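Local coordinates for GrpU microcompartment shell protein (Pectobacterium wasabiae, PDB 4OLP) that helps build the shell of a glycyl-radical propanediol type bacterial microcompartment and carries an iron-sulfur cluster binding site, probably serving electron transport across the shell, at the interface of chains A and B. Coordinates in Å, arbitrary orientation; residue numbers count along the deposited sequence, not the author numbering. Chains: chain A/B, GrpU microcompartment shell protein.

All three contacts centre on helix 44-56 of chain A, which packs against chain B; contact 2 adds the loop residue A:His72. Contact 2 takes the helix start, contact 1 its first turns, and contact 3 runs from A:Tyr48 to the last residue, overlapping contact 1. The C-alpha centres of contacts 1 and 2 are about 6 Å apart, of 1 and 3 about 7 Å, of 2 and 3 about 14 Å. A:Tyr48 belongs to all three; contacts 1 and 2 also share A:Pro45 and B:Ile65, contacts 1 and 3 A:Phe49 and B:Ile6. Apolar packing plus the polar bonds of contact 3 probably sets how subunits meet in the six-chain assembly.

Contact 1: the interface of chains A and B. Residues chain A 45, 48-49; chain B 4, 6, 16-17, 39, 65.
A:Tyr48 lies against B:Leu17 and B:Leu39 in the apolar middle of the A-B interface, where helix 44-56 packs on strands 3-7 and 36-42 and helix 11-19 of chain B. It buries 80 Å² here, more than any other residue of the patch. Its chi1 of -67° sets CG anti to the carbonyl carbon, and the ring reaches over to helix 11-19. There the methyl CD2 of B:Leu17 sits over the middle of one ring face, 3.9 Å from the centroid, a CH-pi contact. B:Met16, bent at chi3, brings its methyl CE to the CD1 and CE1 side of the ring. At the root of the side chain, CD1 of B:Leu39 packs 3.7 Å from A:Tyr48 CB, the two side chains crossing at about a right angle.

One residue on, A:Phe49 turns the other way, with CG anti to the backbone N (chi1 -180°), toward strand 3-7. The aliphatic part of B:Arg4 crosses it there: CG lies 3.5 Å from A:Phe49 CB, and CD stands above one ring face, shifted toward the rim. B:Ile6 slides past in the opposite sense, its CG1 3.9 Å from A:Phe49 CD1. Nearer the helix start, A:Pro45 CB rests 3.6 Å from B:Arg4 CB.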
# COMPACT_ATOMS: atom_id res chain seq x y z
N PRO A 45 -17.74 -1.48 3.41
CA PRO A 45 -19.14 -1.30 3.83
C PRO A 45 -19.80 -2.58 4.36
O PRO A 45 -20.47 -2.55 5.41
CB PRO A 45 -19.80 -0.81 2.55
CG PRO A 45 -18.70 -0.10 1.82
CD PRO A 45 -17.48 -0.93 2.07
N TYR A 48 -18.59 -3.67 8.04
CA TYR A 48 -19.20 -3.02 9.20
C TYR A 48 -20.66 -3.33 9.29
O TYR A 48 -21.19 -3.43 10.40
CB TYR A 48 -18.99 -1.51 9.15
CG TYR A 48 -17.56 -1.15 9.32
CD1 TYR A 48 -16.88 -1.52 10.48
CD2 TYR A 48 -16.86 -0.49 8.34
CE1 TYR A 48 -15.54 -1.22 10.65
CE2 TYR A 48 -15.51 -0.18 8.50
CZ TYR A 48 -14.87 -0.54 9.66
OH TYR A 48 -13.54 -0.26 9.85
N PHE A 49 -21.29 -3.53 8.15
CA PHE A 49 -22.68 -3.96 8.15
C PHE A 49 -22.80 -5.31 8.85
O PHE A 49 -23.59 -5.47 9.77
CB PHE A 49 -23.26 -4.04 6.75
CG PHE A 49 -24.70 -4.48 6.72
CD1 PHE A 49 -25.72 -3.59 7.04
CD2 PHE A 49 -25.04 -5.77 6.39
CE1 PHE A 49 -27.05 -3.99 7.01
CE2 PHE A 49 -26.36 -6.17 6.36
CZ PHE A 49 -27.37 -5.28 6.68
N ARG B 4 -23.65 0.62 1.39
CA ARG B 4 -24.34 -0.12 2.44
C ARG B 4 -24.84 0.84 3.52
O ARG B 4 -24.23 1.89 3.79
CB ARG B 4 -23.41 -1.20 2.93
CG ARG B 4 -23.98 -2.23 3.85
CD ARG B 4 -24.80 -3.29 3.13
NE ARG B 4 -24.03 -4.14 2.21
CZ ARG B 4 -24.55 -5.22 1.64
NH1 ARG B 4 -25.79 -5.59 1.93
NH2 ARG B 4 -23.82 -5.93 0.80
N ILE B 6 -26.46 1.06 7.42
CA ILE B 6 -26.67 0.37 8.67
C ILE B 6 -27.79 1.09 9.37
O ILE B 6 -27.64 2.25 9.75
CB ILE B 6 -25.40 0.38 9.54
CG1 ILE B 6 -24.31 -0.43 8.87
CG2 ILE B 6 -25.68 -0.18 10.94
CD1 ILE B 6 -22.91 -0.12 9.36
N MET B 16 -16.63 1.23 16.83
CA MET B 16 -15.71 0.68 15.81
C MET B 16 -15.39 1.73 14.76
O MET B 16 -14.24 1.87 14.32
CB MET B 16 -16.31 -0.57 15.15
CG MET B 16 -16.06 -1.83 15.95
SD MET B 16 -17.01 -3.28 15.43
CE MET B 16 -16.28 -3.66 13.84
N LEU B 17 -16.42 2.46 14.37
CA LEU B 17 -16.28 3.49 13.36
C LEU B 17 -15.49 4.68 13.88
O LEU B 17 -14.65 5.18 13.16
CB LEU B 17 -17.64 3.93 12.83
CG LEU B 17 -18.32 2.87 11.96
CD1 LEU B 17 -19.76 3.25 11.70
CD2 LEU B 17 -17.60 2.65 10.63
N LEU B 39 -22.47 3.83 4.26
CA LEU B 39 -21.07 3.63 4.01
C LEU B 39 -20.95 3.42 2.54
O LEU B 39 -21.61 2.56 1.98
CB LEU B 39 -20.56 2.40 4.75
CG LEU B 39 -20.69 2.49 6.27
CD1 LEU B 39 -20.34 1.16 6.92
CD2 LEU B 39 -19.79 3.59 6.81
N ILE B 65 -13.47 7.29 6.57
CA ILE B 65 -13.11 6.11 7.34
C ILE B 65 -11.84 5.56 6.71
O ILE B 65 -11.77 5.42 5.48
CB ILE B 65 -14.24 5.06 7.27
CG1 ILE B 65 -15.56 5.64 7.82
CG2 ILE B 65 -13.88 3.79 8.02
CD1 ILE B 65 -15.50 6.12 9.26

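Contact 2: the interface of chains A and B. Residues chain A 44-45, 48, 72; chain B 2, 41, 65, 75.
The N-terminal end of helix 44-56 in the BMC-family fold of chain A meets the strands of chain B here, through A:Val44 and A:Pro45, the first two residues of the helix. A:Val44 and B:Thr75 come together tip to tip. The valine methyl A:Val44 CG2 touches both branches of the threonine, lying 3.3 Å from the hydroxyl B:Thr75 OG1 and 3.8 Å from the methyl B:Thr75 CG2. The rotation of B:Thr75 (chi1 -52°), with the hydroxyl anti to its own carbonyl carbon and the methyl anti to the backbone N, brings both groups to that valine methyl.

Beside this pair, B:Met41 rises from strand 36-42 and meets the pyrrolidine ring of A:Pro45 at about a right angle, with B:Met41 CG 3.8 Å from A:Pro45 CD. The methionine is bent at chi3 (-54°), which brings B:Met41 CE back to 4.0 Å from A:Pro45 CD. The sulfur B:Met41 SD also packs against A:Val44 CG1, at 4.0 Å, and against the backbone of A:His72. On another part of the proline ring, A:Pro45 CG packs 3.4 Å from the carbonyl B:Lys2 O. The contact is therefore one of shape and packing. It joins the beginning of helix 44-56 and the loop residue A:His72, just ahead of strand 73-80, to B:Lys2 and to residues on strands 36-42, 60-65 and 74-80 of chain B.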
# COMPACT_ATOMS: atom_id res chain seq x y z
N VAL A 44 -15.35 -2.90 2.66
CA VAL A 44 -15.49 -2.33 4.02
C VAL A 44 -16.94 -1.98 4.37
O VAL A 44 -17.34 -2.17 5.51
CB VAL A 44 -14.49 -1.19 4.38
CG1 VAL A 44 -13.32 -1.14 3.40
CG2 VAL A 44 -15.17 0.17 4.52
N PRO A 45 -17.74 -1.48 3.41
CA PRO A 45 -19.14 -1.30 3.83
C PRO A 45 -19.80 -2.58 4.36
O PRO A 45 -20.47 -2.55 5.41
CB PRO A 45 -19.80 -0.81 2.55
CG PRO A 45 -18.70 -0.10 1.82
CD PRO A 45 -17.48 -0.93 2.07
N TYR A 48 -18.59 -3.67 8.04
CA TYR A 48 -19.20 -3.02 9.20
C TYR A 48 -20.66 -3.33 9.29
O TYR A 48 -21.19 -3.43 10.40
CB TYR A 48 -18.99 -1.51 9.15
CG TYR A 48 -17.56 -1.15 9.32
CD1 TYR A 48 -16.88 -1.52 10.48
CD2 TYR A 48 -16.86 -0.49 8.34
CE1 TYR A 48 -15.54 -1.22 10.65
CE2 TYR A 48 -15.51 -0.18 8.50
CZ TYR A 48 -14.87 -0.54 9.66
OH TYR A 48 -13.54 -0.26 9.85
N HIS A 72 -10.65 -0.58 0.12
CA HIS A 72 -10.09 -1.92 0.01
C HIS A 72 -11.09 -3.01 0.44
O HIS A 72 -12.19 -2.75 0.94
CB HIS A 72 -8.80 -2.01 0.84
CG HIS A 72 -7.58 -1.55 0.12
ND1 HIS A 72 -6.49 -2.36 -0.10
CD2 HIS A 72 -7.28 -0.35 -0.45
CE1 HIS A 72 -5.56 -1.69 -0.76
NE2 HIS A 72 -6.02 -0.47 -0.99
N LYS B 2 -19.31 0.39 -4.06
CA LYS B 2 -20.16 -0.54 -3.27
C LYS B 2 -20.66 0.18 -2.03
O LYS B 2 -19.87 0.72 -1.27
CB LYS B 2 -19.39 -1.83 -2.91
CG LYS B 2 -20.30 -2.86 -2.18
CD LYS B 2 -21.21 -3.67 -3.10
CE LYS B 2 -22.32 -4.38 -2.28
NZ LYS B 2 -23.54 -3.52 -2.23
N MET B 41 -17.89 3.48 -0.78
CA MET B 41 -16.49 3.58 -1.19
C MET B 41 -16.36 4.44 -2.43
O MET B 41 -17.01 4.19 -3.45
CB MET B 41 -15.90 2.20 -1.40
CG MET B 41 -15.52 1.58 -0.08
SD MET B 41 -14.44 0.15 -0.23
CE MET B 41 -15.38 -0.87 -1.37
N ILE B 65 -13.47 7.29 6.57
CA ILE B 65 -13.11 6.11 7.34
C ILE B 65 -11.84 5.56 6.71
O ILE B 65 -11.77 5.42 5.48
CB ILE B 65 -14.24 5.06 7.27
CG1 ILE B 65 -15.56 5.64 7.82
CG2 ILE B 65 -13.88 3.79 8.02
CD1 ILE B 65 -15.50 6.12 9.26
N THR B 75 -13.30 5.30 2.04
CA THR B 75 -14.70 5.18 2.50
C THR B 75 -15.25 6.44 3.17
O THR B 75 -14.59 7.05 4.02
CB THR B 75 -14.87 4.02 3.48
OG1 THR B 75 -14.33 2.86 2.86
CG2 THR B 75 -16.34 3.76 3.80

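Contact 3: the interface of chains A and B. Residues chain A 48-49, 52, 55-56; chain B 5-10, 13.
Helix 44-56 of chain A, with regular helical backbone angles here, runs its last turns past the segment of chain B where strand 3-7 gives way to helix 11-19, with B:Ala8 at positive phi and psi. In this BMC-family shell protein the polar side of the contact centres on A:Asp52. With CG anti to the backbone N (chi1 168°), its carboxylate reaches the turn, and OD1 accepts from more than one donor of chain B. The hydroxyl B:Thr13 OG1 comes in on the anti lone pair of A:Asp52 OD1 at 2.6 Å, while the backbone N of B:Thr10 arrives nearly along the C-O axis of A:Asp52 OD1 at 3.2 Å, almost straight at the hydrogen (171°). The other carboxylate oxygen, A:Asp52 OD2, turns its syn lone pair to A:Lys56 NZ, 2.8 Å away, in a salt bridge within chain A that should steady the carboxylate.

A:Lys56 stays extended beyond CG, passing alongside B:Thr10 in the opposite direction. The side-chain nitrogen A:Lys56 NZ donates to the backbone O of B:Asn7 at 3.1 Å, nearly in line with that carbonyl, and makes a weak bond to B:Ala8 O. A:Ser55 holds OG between backbone N and carbonyl carbon (chi1 74°), where it donates to A:Asp52 O at 2.7 Å and pairs with B:Thr10 OG1 at 2.8 Å. To the side of the polar group, the B:Ile6 methyl CG2 packs 3.7 Å from A:Asp52 CG, and the ring atom A:Phe49 CE1 lies 3.6 Å from the backbone O of B:Ile5.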
# COMPACT_ATOMS: atom_id res chain seq x y z
N TYR A 48 -18.59 -3.67 8.04
CA TYR A 48 -19.20 -3.02 9.20
C TYR A 48 -20.66 -3.33 9.29
O TYR A 48 -21.19 -3.43 10.40
CB TYR A 48 -18.99 -1.51 9.15
CG TYR A 48 -17.56 -1.15 9.32
CD1 TYR A 48 -16.88 -1.52 10.48
CD2 TYR A 48 -16.86 -0.49 8.34
CE1 TYR A 48 -15.54 -1.22 10.65
CE2 TYR A 48 -15.51 -0.18 8.50
CZ TYR A 48 -14.87 -0.54 9.66
OH TYR A 48 -13.54 -0.26 9.85
N PHE A 49 -21.29 -3.53 8.15
CA PHE A 49 -22.68 -3.96 8.15
C PHE A 49 -22.80 -5.31 8.85
O PHE A 49 -23.59 -5.47 9.77
CB PHE A 49 -23.26 -4.04 6.75
CG PHE A 49 -24.70 -4.48 6.72
CD1 PHE A 49 -25.72 -3.59 7.04
CD2 PHE A 49 -25.04 -5.77 6.39
CE1 PHE A 49 -27.05 -3.99 7.01
CE2 PHE A 49 -26.36 -6.17 6.36
CZ PHE A 49 -27.37 -5.28 6.68
N ASP A 52 -21.88 -5.27 12.71
CA ASP A 52 -22.98 -4.64 13.45
C ASP A 52 -24.07 -5.68 13.73
O ASP A 52 -24.64 -5.76 14.83
CB ASP A 52 -23.54 -3.51 12.61
CG ASP A 52 -24.86 -2.98 13.13
OD1 ASP A 52 -24.83 -2.19 14.11
OD2 ASP A 52 -25.91 -3.32 12.53
N SER A 55 -22.85 -7.71 16.58
CA SER A 55 -22.94 -6.99 17.84
C SER A 55 -24.38 -7.02 18.35
O SER A 55 -24.62 -7.00 19.56
CB SER A 55 -22.45 -5.58 17.67
OG SER A 55 -23.40 -4.81 16.98
N LYS A 56 -25.35 -7.11 17.43
CA LYS A 56 -26.76 -7.25 17.81
C LYS A 56 -27.06 -8.70 18.21
O LYS A 56 -27.99 -8.95 18.96
CB LYS A 56 -27.68 -6.78 16.69
CG LYS A 56 -27.60 -5.30 16.44
CD LYS A 56 -28.22 -4.92 15.12
CE LYS A 56 -28.32 -3.41 14.99
NZ LYS A 56 -28.46 -2.96 13.57
N ILE B 5 -26.02 0.54 4.06
CA ILE B 5 -26.65 1.40 5.06
C ILE B 5 -26.92 0.58 6.28
O ILE B 5 -27.52 -0.47 6.19
CB ILE B 5 -27.97 1.99 4.57
CG1 ILE B 5 -27.72 2.97 3.42
CG2 ILE B 5 -28.68 2.72 5.70
CD1 ILE B 5 -28.93 3.19 2.55
N ILE B 6 -26.46 1.06 7.42
CA ILE B 6 -26.67 0.37 8.67
C ILE B 6 -27.79 1.09 9.37
O ILE B 6 -27.64 2.25 9.75
CB ILE B 6 -25.40 0.38 9.54
CG1 ILE B 6 -24.31 -0.43 8.87
CG2 ILE B 6 -25.68 -0.18 10.94
CD1 ILE B 6 -22.91 -0.12 9.36
N ASN B 7 -28.93 0.41 9.51
CA ASN B 7 -30.07 0.97 10.23
C ASN B 7 -29.92 0.67 11.70
O ASN B 7 -29.62 -0.46 12.09
CB ASN B 7 -31.38 0.42 9.69
CG ASN B 7 -31.60 0.80 8.23
OD1 ASN B 7 -31.43 -0.04 7.34
ND2 ASN B 7 -31.96 2.07 7.97
N ALA B 8 -30.09 1.70 12.52
CA ALA B 8 -30.13 1.54 13.96
C ALA B 8 -28.87 0.85 14.43
O ALA B 8 -28.94 -0.28 14.93
CB ALA B 8 -31.36 0.75 14.37
N PRO B 9 -27.73 1.53 14.30
CA PRO B 9 -26.48 0.90 14.66
C PRO B 9 -26.31 0.75 16.16
O PRO B 9 -26.82 1.53 16.93
CB PRO B 9 -25.43 1.87 14.12
CG PRO B 9 -26.12 3.18 14.10
CD PRO B 9 -27.51 2.86 13.71
N THR B 10 -25.59 -0.29 16.54
CA THR B 10 -25.23 -0.57 17.92
C THR B 10 -24.32 0.54 18.46
O THR B 10 -23.74 1.28 17.68
CB THR B 10 -24.52 -1.94 17.92
OG1 THR B 10 -25.45 -2.97 17.53
CG2 THR B 10 -23.90 -2.30 19.25
N THR B 13 -21.01 -0.64 17.29
CA THR B 13 -20.78 -0.33 15.89
C THR B 13 -20.24 1.09 15.78
O THR B 13 -19.29 1.36 15.02
CB THR B 13 -22.07 -0.49 15.07
OG1 THR B 13 -22.48 -1.86 15.10
CG2 THR B 13 -21.85 -0.06 13.62